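Local coordinates for Low molecular weight protein-tyrosine-phosphatase YwlE (Bacillus subtilis subsp. subtilis, PDB 4KK3), which removes phosphate from phosphoarginine residues in proteins, counteracting the arginine kinase McsB and so restoring DNA binding by the CtsR repressor, at residues T11-M16 with K128-E133; E18-S23 with E53-K58; P49-A54 with I60-V65. All coordinates share one frame; numbering follows the deposited sequence.

Interaction 1 (T11-M16 with K128-E133). With PO4 (phosphate ion), chain B.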
loop_
_atom_site.group_PDB
_atom_site.type_symbol
_atom_site.label_atom_id
_atom_site.label_comp_id
_atom_site.label_asym_id
_atom_site.label_seq_id
_atom_site.Cartn_x
_atom_site.Cartn_y
_atom_site.Cartn_z
ATOM N N THR A 11 2.367 2.569 9.189
ATOM C CA THR A 11 1.476 2.249 10.313
ATOM C C THR A 11 -0.004 2.319 9.953
ATOM O O THR A 11 -0.831 1.695 10.620
ATOM C CB THR A 11 1.735 3.165 11.533
ATOM O OG1 THR A 11 1.520 4.535 11.166
ATOM C CG2 THR A 11 3.162 2.999 12.040
ATOM N N CYS A 12 -0.354 3.075 8.916
ATOM C CA CYS A 12 -1.769 3.223 8.566
ATOM C C CYS A 12 -2.137 2.808 7.136
ATOM O O CYS A 12 -2.753 1.767 6.917
ATOM C CB CYS A 12 -2.248 4.637 8.833
ATOM S SG CYS A 12 -1.827 5.280 10.480
ATOM N N ARG A 13 -1.758 3.626 6.166
ATOM C CA ARG A 13 -2.208 3.435 4.784
ATOM C C ARG A 13 -1.649 2.184 4.120
ATOM O O ARG A 13 -2.407 1.355 3.611
ATOM C CB ARG A 13 -1.830 4.649 3.927
ATOM C CG ARG A 13 -2.806 5.804 3.996
ATOM C CD ARG A 13 -2.139 7.099 3.466
ATOM N NE ARG A 13 -0.905 7.384 4.183
ATOM C CZ ARG A 13 -0.115 8.420 3.909
ATOM N NH1 ARG A 13 -0.458 9.257 2.944
ATOM N NH2 ARG A 13 0.995 8.614 4.606
ATOM N N SER A 14 -0.324 2.058 4.082
ATOM C CA SER A 14 0.247 0.895 3.416
ATOM C C SER A 14 -0.048 -0.455 4.097
ATOM O O SER A 14 -0.274 -1.427 3.380
ATOM C CB SER A 14 1.723 1.069 2.981
ATOM O OG SER A 14 2.639 1.155 4.055
ATOM N N PRO A 15 -0.078 -0.516 5.457
ATOM C CA PRO A 15 -0.526 -1.779 6.065
ATOM C C PRO A 15 -1.995 -2.072 5.788
ATOM O O PRO A 15 -2.338 -3.241 5.611
ATOM C CB PRO A 15 -0.310 -1.556 7.573
ATOM C CG PRO A 15 0.695 -0.456 7.662
ATOM C CD PRO A 15 0.411 0.428 6.482
HETATM N N MSE A 16 -2.856 -1.054 5.781
HETATM C CA MSE A 16 -4.250 -1.281 5.393
HETATM C C MSE A 16 -4.331 -1.762 3.956
HETATM O O MSE A 16 -5.053 -2.687 3.647
HETATM C CB MSE A 16 -5.118 -0.030 5.584
HETATM C CG MSE A 16 -5.600 0.147 7.039
HETATM SE SE MSE A 16 -7.002 1.515 7.231
HETATM C CE MSE A 16 -5.871 3.018 6.939
ATOM N N LYS A 128 -11.886 5.009 8.511
ATOM C CA LYS A 128 -12.826 4.177 7.772
ATOM C C LYS A 128 -13.009 4.714 6.357
ATOM O O LYS A 128 -13.191 3.944 5.420
ATOM C CB LYS A 128 -14.162 4.028 8.507
ATOM C CG LYS A 128 -14.040 3.235 9.790
ATOM C CD LYS A 128 -15.406 3.062 10.445
ATOM C CE LYS A 128 -15.289 2.543 11.860
ATOM N NZ LYS A 128 -16.621 2.135 12.409
ATOM N N GLN A 129 -12.930 6.034 6.204
ATOM C CA GLN A 129 -12.974 6.655 4.883
ATOM C C GLN A 129 -11.743 6.279 4.056
ATOM O O GLN A 129 -11.852 5.967 2.876
ATOM C CB GLN A 129 -13.104 8.176 5.008
ATOM C CG GLN A 129 -14.430 8.624 5.629
ATOM C CD GLN A 129 -14.512 10.130 5.819
ATOM O OE1 GLN A 129 -14.279 10.646 6.914
ATOM N NE2 GLN A 129 -14.847 10.842 4.749
ATOM N N THR A 130 -10.577 6.289 4.690
ATOM C CA THR A 130 -9.347 5.840 4.039
ATOM C C THR A 130 -9.465 4.373 3.627
ATOM O O THR A 130 -9.134 3.988 2.501
ATOM C CB THR A 130 -8.147 6.007 4.964
ATOM O OG1 THR A 130 -7.988 7.395 5.271
ATOM C CG2 THR A 130 -6.879 5.498 4.289
ATOM N N ARG A 131 -9.959 3.556 4.548
ATOM C CA ARG A 131 -10.184 2.147 4.243
ATOM C C ARG A 131 -11.050 1.979 2.987
ATOM O O ARG A 131 -10.718 1.198 2.097
ATOM C CB ARG A 131 -10.855 1.449 5.433
ATOM C CG ARG A 131 -11.203 -0.008 5.151
ATOM C CD ARG A 131 -12.240 -0.515 6.158
ATOM N NE ARG A 131 -13.553 0.087 5.929
ATOM C CZ ARG A 131 -14.509 0.204 6.849
ATOM N NH1 ARG A 131 -14.323 -0.222 8.098
ATOM N NH2 ARG A 131 -15.656 0.776 6.522
ATOM N N ASP A 132 -12.169 2.698 2.931
ATOM C CA ASP A 132 -13.100 2.580 1.810
ATOM C C ASP A 132 -12.486 3.074 0.505
ATOM O O ASP A 132 -12.712 2.497 -0.556
ATOM C CB ASP A 132 -14.397 3.337 2.096
ATOM C CG ASP A 132 -15.239 2.664 3.174
ATOM O OD1 ASP A 132 -14.934 1.505 3.523
ATOM O OD2 ASP A 132 -16.204 3.287 3.666
ATOM N N GLU A 133 -11.711 4.150 0.608
ATOM C CA GLU A 133 -10.998 4.704 -0.525
ATOM C C GLU A 133 -10.023 3.664 -1.084
ATOM O O GLU A 133 -9.973 3.426 -2.295
ATOM C CB GLU A 133 -10.252 5.963 -0.060
ATOM C CG GLU A 133 -9.321 6.606 -1.075
ATOM C CD GLU A 133 -8.608 7.812 -0.488
ATOM O OE1 GLU A 133 -8.570 7.943 0.754
ATOM O OE2 GLU A 133 -8.088 8.633 -1.260
HETATM P P PO4 B . 0.913 6.270 7.521
HETATM O O1 PO4 B . -0.204 5.972 6.568
HETATM O O2 PO4 B . 0.391 7.197 8.610
HETATM O O3 PO4 B . 2.003 7.043 6.760
HETATM O O4 PO4 B . 1.537 5.069 8.163
#

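Interaction 2 (E18-S23 with E53-K58)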
loop_
_atom_site.group_PDB
_atom_site.type_symbol
_atom_site.label_atom_id
_atom_site.label_comp_id
_atom_site.label_asym_id
_atom_site.label_seq_id
_atom_site.Cartn_x
_atom_site.Cartn_y
_atom_site.Cartn_z
ATOM N N GLU A 18 -2.061 -3.375 2.124
ATOM C CA GLU A 18 -1.526 -4.733 2.083
ATOM C C GLU A 18 -2.570 -5.765 2.547
ATOM O O GLU A 18 -2.796 -6.781 1.898
ATOM C CB GLU A 18 -0.279 -4.810 2.974
ATOM C CG GLU A 18 0.276 -6.224 3.169
ATOM C CD GLU A 18 1.491 -6.282 4.092
ATOM O OE1 GLU A 18 1.852 -5.254 4.705
ATOM O OE2 GLU A 18 2.082 -7.373 4.220
ATOM N N ALA A 19 -3.211 -5.498 3.673
ATOM C CA ALA A 19 -4.161 -6.473 4.219
ATOM C C ALA A 19 -5.417 -6.552 3.365
ATOM O O ALA A 19 -5.928 -7.658 3.106
ATOM C CB ALA A 19 -4.504 -6.120 5.656
ATOM N N LEU A 20 -5.935 -5.398 2.947
ATOM C CA LEU A 20 -7.088 -5.359 2.049
ATOM C C LEU A 20 -6.783 -6.053 0.711
ATOM O O LEU A 20 -7.584 -6.864 0.220
ATOM C CB LEU A 20 -7.551 -3.918 1.795
ATOM C CG LEU A 20 -8.188 -3.157 2.963
ATOM C CD1 LEU A 20 -8.326 -1.684 2.620
ATOM C CD2 LEU A 20 -9.556 -3.755 3.261
ATOM N N PHE A 21 -5.634 -5.734 0.113
ATOM C CA PHE A 21 -5.291 -6.343 -1.175
ATOM C C PHE A 21 -5.016 -7.854 -1.108
ATOM O O PHE A 21 -5.364 -8.596 -2.035
ATOM C CB PHE A 21 -4.124 -5.617 -1.841
ATOM C CG PHE A 21 -3.913 -6.020 -3.266
ATOM C CD1 PHE A 21 -4.878 -5.737 -4.222
ATOM C CD2 PHE A 21 -2.759 -6.675 -3.650
ATOM C CE1 PHE A 21 -4.692 -6.121 -5.553
ATOM C CE2 PHE A 21 -2.570 -7.056 -4.981
ATOM C CZ PHE A 21 -3.540 -6.775 -5.916
ATOM N N LYS A 22 -4.388 -8.311 -0.031
ATOM C CA LYS A 22 -4.147 -9.747 0.126
ATOM C C LYS A 22 -5.469 -10.505 0.125
ATOM O O LYS A 22 -5.586 -11.566 -0.492
ATOM C CB LYS A 22 -3.378 -10.039 1.412
ATOM C CG LYS A 22 -1.881 -9.761 1.325
ATOM C CD LYS A 22 -1.255 -9.837 2.707
ATOM C CE LYS A 22 0.259 -9.881 2.654
ATOM N NZ LYS A 22 0.832 -9.865 4.037
ATOM N N SER A 23 -6.464 -9.943 0.805
ATOM C CA SER A 23 -7.787 -10.557 0.873
ATOM C C SER A 23 -8.463 -10.599 -0.492
ATOM O O SER A 23 -8.964 -11.645 -0.916
ATOM C CB SER A 23 -8.677 -9.795 1.854
ATOM O OG SER A 23 -9.948 -10.417 1.953
ATOM N N GLU A 53 -8.822 -1.347 13.921
ATOM C CA GLU A 53 -10.264 -1.360 14.152
ATOM C C GLU A 53 -11.033 -1.224 12.829
ATOM O O GLU A 53 -12.034 -1.901 12.607
ATOM C CB GLU A 53 -10.662 -0.258 15.154
ATOM C CG GLU A 53 -12.168 -0.028 15.261
ATOM C CD GLU A 53 -12.543 0.980 16.339
ATOM O OE1 GLU A 53 -11.634 1.645 16.888
ATOM O OE2 GLU A 53 -13.751 1.105 16.641
ATOM N N ALA A 54 -10.542 -0.366 11.937
ATOM C CA ALA A 54 -11.190 -0.167 10.648
ATOM C C ALA A 54 -11.256 -1.462 9.833
ATOM O O ALA A 54 -12.271 -1.758 9.202
ATOM C CB ALA A 54 -10.454 0.925 9.852
ATOM N N LEU A 55 -10.186 -2.249 9.870
ATOM C CA LEU A 55 -10.174 -3.499 9.119
ATOM C C LEU A 55 -10.944 -4.580 9.873
ATOM O O LEU A 55 -11.588 -5.423 9.252
ATOM C CB LEU A 55 -8.758 -3.981 8.840
ATOM C CG LEU A 55 -7.928 -3.075 7.914
ATOM C CD1 LEU A 55 -6.876 -3.850 7.129
ATOM C CD2 LEU A 55 -8.782 -2.215 6.987
ATOM N N PHE A 56 -10.868 -4.538 11.199
ATOM C CA PHE A 56 -11.550 -5.519 12.044
ATOM C C PHE A 56 -13.064 -5.508 11.778
ATOM O O PHE A 56 -13.728 -6.562 11.754
ATOM C CB PHE A 56 -11.229 -5.210 13.515
ATOM C CG PHE A 56 -11.781 -6.225 14.496
ATOM C CD1 PHE A 56 -11.086 -7.389 14.775
ATOM C CD2 PHE A 56 -12.965 -5.982 15.161
ATOM C CE1 PHE A 56 -11.590 -8.317 15.696
ATOM C CE2 PHE A 56 -13.471 -6.898 16.077
ATOM C CZ PHE A 56 -12.773 -8.060 16.341
ATOM N N GLU A 57 -13.599 -4.312 11.539
ATOM C CA GLU A 57 -15.003 -4.131 11.183
ATOM C C GLU A 57 -15.407 -4.928 9.934
ATOM O O GLU A 57 -16.536 -5.420 9.836
ATOM C CB GLU A 57 -15.318 -2.641 11.002
ATOM C CG GLU A 57 -16.589 -2.350 10.220
ATOM C CD GLU A 57 -16.843 -0.866 10.076
ATOM O OE1 GLU A 57 -16.357 -0.112 10.936
ATOM O OE2 GLU A 57 -17.516 -0.451 9.107
ATOM N N LYS A 58 -14.471 -5.075 9.004
ATOM C CA LYS A 58 -14.692 -5.825 7.775
ATOM C C LYS A 58 -14.145 -7.247 7.854
ATOM O O LYS A 58 -13.956 -7.903 6.826
ATOM C CB LYS A 58 -14.035 -5.095 6.597
ATOM C CG LYS A 58 -14.547 -3.683 6.399
ATOM C CD LYS A 58 -15.918 -3.692 5.744
ATOM C CE LYS A 58 -16.270 -2.319 5.199
ATOM N NZ LYS A 58 -17.526 -2.339 4.406
#

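Interaction 3 (P49-A54 with I60-V65)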
loop_
_atom_site.group_PDB
_atom_site.type_symbol
_atom_site.label_atom_id
_atom_site.label_comp_id
_atom_site.label_asym_id
_atom_site.label_seq_id
_atom_site.Cartn_x
_atom_site.Cartn_y
_atom_site.Cartn_z
ATOM N N PRO A 49 -4.068 1.710 16.272
ATOM C CA PRO A 49 -5.315 1.083 16.720
ATOM C C PRO A 49 -6.490 1.344 15.784
ATOM O O PRO A 49 -7.260 0.427 15.516
ATOM C CB PRO A 49 -5.559 1.743 18.078
ATOM C CG PRO A 49 -4.196 2.067 18.571
ATOM C CD PRO A 49 -3.412 2.472 17.347
ATOM N N HIS A 50 -6.616 2.567 15.275
ATOM C CA HIS A 50 -7.723 2.896 14.383
ATOM C C HIS A 50 -7.675 2.121 13.067
ATOM O O HIS A 50 -8.722 1.767 12.522
ATOM C CB HIS A 50 -7.760 4.393 14.078
ATOM C CG HIS A 50 -8.284 5.232 15.202
ATOM N ND1 HIS A 50 -8.941 4.703 16.290
ATOM C CD2 HIS A 50 -8.257 6.572 15.395
ATOM C CE1 HIS A 50 -9.289 5.679 17.111
ATOM N NE2 HIS A 50 -8.883 6.823 16.591
ATOM N N ALA A 51 -6.468 1.891 12.547
ATOM C CA ALA A 51 -6.309 1.132 11.303
ATOM C C ALA A 51 -6.747 -0.315 11.550
ATOM O O ALA A 51 -7.466 -0.930 10.736
ATOM C CB ALA A 51 -4.859 1.181 10.822
ATOM N N VAL A 52 -6.312 -0.843 12.684
ATOM C CA VAL A 52 -6.706 -2.191 13.092
ATOM C C VAL A 52 -8.221 -2.316 13.241
ATOM O O VAL A 52 -8.838 -3.275 12.743
ATOM C CB VAL A 52 -6.003 -2.617 14.397
ATOM C CG1 VAL A 52 -6.649 -3.883 14.973
ATOM C CG2 VAL A 52 -4.528 -2.847 14.138
ATOM N N GLU A 53 -8.822 -1.347 13.921
ATOM C CA GLU A 53 -10.264 -1.360 14.152
ATOM C C GLU A 53 -11.033 -1.224 12.829
ATOM O O GLU A 53 -12.034 -1.901 12.607
ATOM C CB GLU A 53 -10.662 -0.258 15.154
ATOM C CG GLU A 53 -12.168 -0.028 15.261
ATOM C CD GLU A 53 -12.543 0.980 16.339
ATOM O OE1 GLU A 53 -11.634 1.645 16.888
ATOM O OE2 GLU A 53 -13.751 1.105 16.641
ATOM N N ALA A 54 -10.542 -0.366 11.937
ATOM C CA ALA A 54 -11.190 -0.167 10.648
ATOM C C ALA A 54 -11.256 -1.462 9.833
ATOM O O ALA A 54 -12.271 -1.758 9.202
ATOM C CB ALA A 54 -10.454 0.925 9.852
ATOM N N ILE A 60 -11.183 -8.373 8.704
ATOM C CA ILE A 60 -9.821 -8.586 8.254
ATOM C C ILE A 60 -8.890 -8.260 9.402
ATOM O O ILE A 60 -9.044 -7.220 10.043
ATOM C CB ILE A 60 -9.488 -7.667 7.055
ATOM C CG1 ILE A 60 -10.294 -8.098 5.823
ATOM C CG2 ILE A 60 -7.995 -7.719 6.749
ATOM C CD1 ILE A 60 -10.069 -7.208 4.600
ATOM N N ALA A 61 -7.927 -9.137 9.673
ATOM C CA ALA A 61 -6.993 -8.907 10.774
ATOM C C ALA A 61 -5.789 -8.123 10.282
ATOM O O ALA A 61 -5.162 -8.487 9.295
ATOM C CB ALA A 61 -6.548 -10.229 11.395
ATOM N N LEU A 62 -5.474 -7.031 10.965
ATOM C CA LEU A 62 -4.314 -6.238 10.588
ATOM C C LEU A 62 -3.255 -6.377 11.671
ATOM O O LEU A 62 -3.131 -5.529 12.564
ATOM C CB LEU A 62 -4.717 -4.783 10.374
ATOM C CG LEU A 62 -3.616 -3.816 9.953
ATOM C CD1 LEU A 62 -2.885 -4.356 8.720
ATOM C CD2 LEU A 62 -4.227 -2.440 9.692
ATOM N N ASN A 63 -2.533 -7.495 11.612
ATOM C CA ASN A 63 -1.489 -7.808 12.580
ATOM C C ASN A 63 -0.166 -7.491 11.925
ATOM O O ASN A 63 0.391 -8.301 11.181
ATOM C CB ASN A 63 -1.533 -9.286 12.980
ATOM C CG ASN A 63 -0.583 -9.615 14.124
ATOM O OD1 ASN A 63 0.227 -8.789 14.536
ATOM N ND2 ASN A 63 -0.671 -10.837 14.634
ATOM N N HIS A 64 0.331 -6.302 12.213
ATOM C CA HIS A 64 1.358 -5.732 11.375
ATOM C C HIS A 64 2.496 -5.152 12.177
ATOM O O HIS A 64 2.287 -4.517 13.209
ATOM C CB HIS A 64 0.738 -4.630 10.526
ATOM C CG HIS A 64 1.742 -3.842 9.751
ATOM N ND1 HIS A 64 2.338 -4.327 8.611
ATOM C CD2 HIS A 64 2.270 -2.616 9.965
ATOM C CE1 HIS A 64 3.186 -3.427 8.145
ATOM N NE2 HIS A 64 3.162 -2.380 8.948
ATOM N N VAL A 65 3.708 -5.355 11.678
ATOM C CA VAL A 65 4.877 -4.739 12.272
ATOM C C VAL A 65 5.538 -3.852 11.218
ATOM O O VAL A 65 5.779 -4.299 10.103
ATOM C CB VAL A 65 5.869 -5.798 12.762
ATOM C CG1 VAL A 65 7.183 -5.169 13.103
ATOM C CG2 VAL A 65 5.306 -6.518 13.973
HETATM O O HOH W 1 -7.910 -5.889 12.140
#

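Interaction 1 (T11-M16 with K128-E133)
Thr130 of helix 124-145 offers its methyl to two side chains from the first turn of helix 13-28. Its CG2 lies 3.8 Å from the terminal CE of Met16 (present as selenomethionine) and 4.1 Å from CG of Arg13. Met16 runs across Thr130 at about a right angle, and the bend at its last torsion (chi3 -72°) turns CE onto that methyl; SE meanwhile sits 4.3 Å from Arg131 CB. All four touching residues are buried, and no hydrogen bond joins the segments. The outer side is different: the Arg131 guanidinium leads away toward exposed Asp132, where NE and NH2 both grip OD1 from one face of the carboxylate, while NH1 bonds to the Ala54 carbonyl.

Beyond CG, Arg13 turns from packing to binding the anion. Its guanidinium meets a bound phosphate edge-on, with NE 2.9 Å from O1 and NH2 2.9 Å from O3, both bonds nearly straight; NH1 is held by Val116 O. Backbone N of Arg13 also donates to O1 (2.8 Å, 170°). Phosphate O4 accepts from Thr11 N, Cys12 N and Thr11 OG1, and Gly9 N adds a further bond. A methionine in its place, without the guanidinium, would probably leave phosphate O3 and the Val116 carbonyl without these partners and O1 with only the backbone N-H of Arg13's two donors. Residues 7-13 form the P-loop of this family, and Cys12 is the helix N-cap. The ion, probably from the crystallisation liquor, thus marks a site whose N-H groups and arginine are suited to holding the phosphoryl group of the substrate.

Interaction 2 (E18-S23 with E53-K58)
Leu20 and Leu55 bring their CA atoms to 7.9 Å, the closest CA pair between the two segments, one on helix 13-28, the other on helix 49-56. Both helices belong to the alpha/beta fold of the low molecular weight phosphatases, in which helices pack around a four-stranded parallel sheet; here they meet helix to helix, through side chains alone. Leu55 carries the contact. Its CB points toward the other helix, and CG sits anti to its own carbonyl carbon (chi1 -65°), which carries the fork toward helix 13-28; there the two methyls divide the work. CD1 presses on CB of Ala19, a close apolar touch at 3.6 Å. CD2 goes to Leu20, meeting that residue's CD2 and, almost equally, its CG, the two leucines lying obliquely to each other. Leu62 packs against both Ala19 and Leu55, and Ile60 against Leu20, which extends this small apolar patch into the chain following helix 49-56. Polar groups stay off the interface: on another face of helix 13-28, Glu18 keeps Lys22 through a salt bridge one turn on, and its OE1 reaches Ser36 OG. In that bridge, Lys22 NZ lies 2.8 Å from Glu18 OE2, approaching from the anti side and 26° out of the carboxylate plane.

Interaction 3 (P49-A54 with I60-V65)
Leu62 lies against the flank of helix 49-56, touching Ala51 and Val52, and its side chain can be followed outward atom by atom. CB comes first, 4.2 Å from CG2 of Val52, a loose apolar touch. CG is then carried inward by a chi1 of -179°, anti to the backbone N, and there the chain forks. CD2 takes the branch toward the helix: it meets CB of Ala51 at 3.8 Å and also rests beside the Ala51 carbonyl oxygen, 3.7 Å away, while packing on Leu55. CD1 takes the other branch and reaches CB of Ala19 on helix 13-28, which makes Leu62 a wedge between two helices.

Val52 answers from its own side. Its CG2 packs against the main chain of Leu62 as well, 3.4 Å from the carbonyl oxygen.

No direct hydrogen bond crosses here; a single water does the polar work. It donates to Val52 O (2.8 Å) and to Ile60 O (2.7 Å), and accepts from Leu62 N at 2.9 Å. One molecule therefore bridges three backbone groups and ties the Val52 carbonyl, midway along helix 49-56, to the chain that doubles back along it. Farther on, His64 NE2 bonds to the carbonyl of Asn10, a substrate-binding residue. The whole is a helix followed by a returning extended loop, lying beside the P-loop of a low molecular weight phosphatase, with Ala51 about 5 Å from Cys12 between side chains.

In the fold
The three contacts form one continuous cluster on the same side of the chain's centre, their centres 7 to 9 Å apart. Helix 13-28 serves interactions 1 and 2, and helix 49-56 serves 2 and 3. Interactions 1 and 2 are tied by a salt bridge, Lys128 NZ lying 2.7 Å from Glu57 OE1, and by Arg131 CG packing on Leu55 CD2. Interactions 1 and 3 meet where Leu62 CD1 lies 3.3 Å from Pro15 O. Only interaction 1 holds the bound phosphate; there the Arg13 side chain is about 4 Å from that of the nucleophile Cys7 and about 3 Å from that of Asp118, the proton donor/acceptor. Leu20 of interaction 2 stands about 9 Å from Arg13, side chain to side chain.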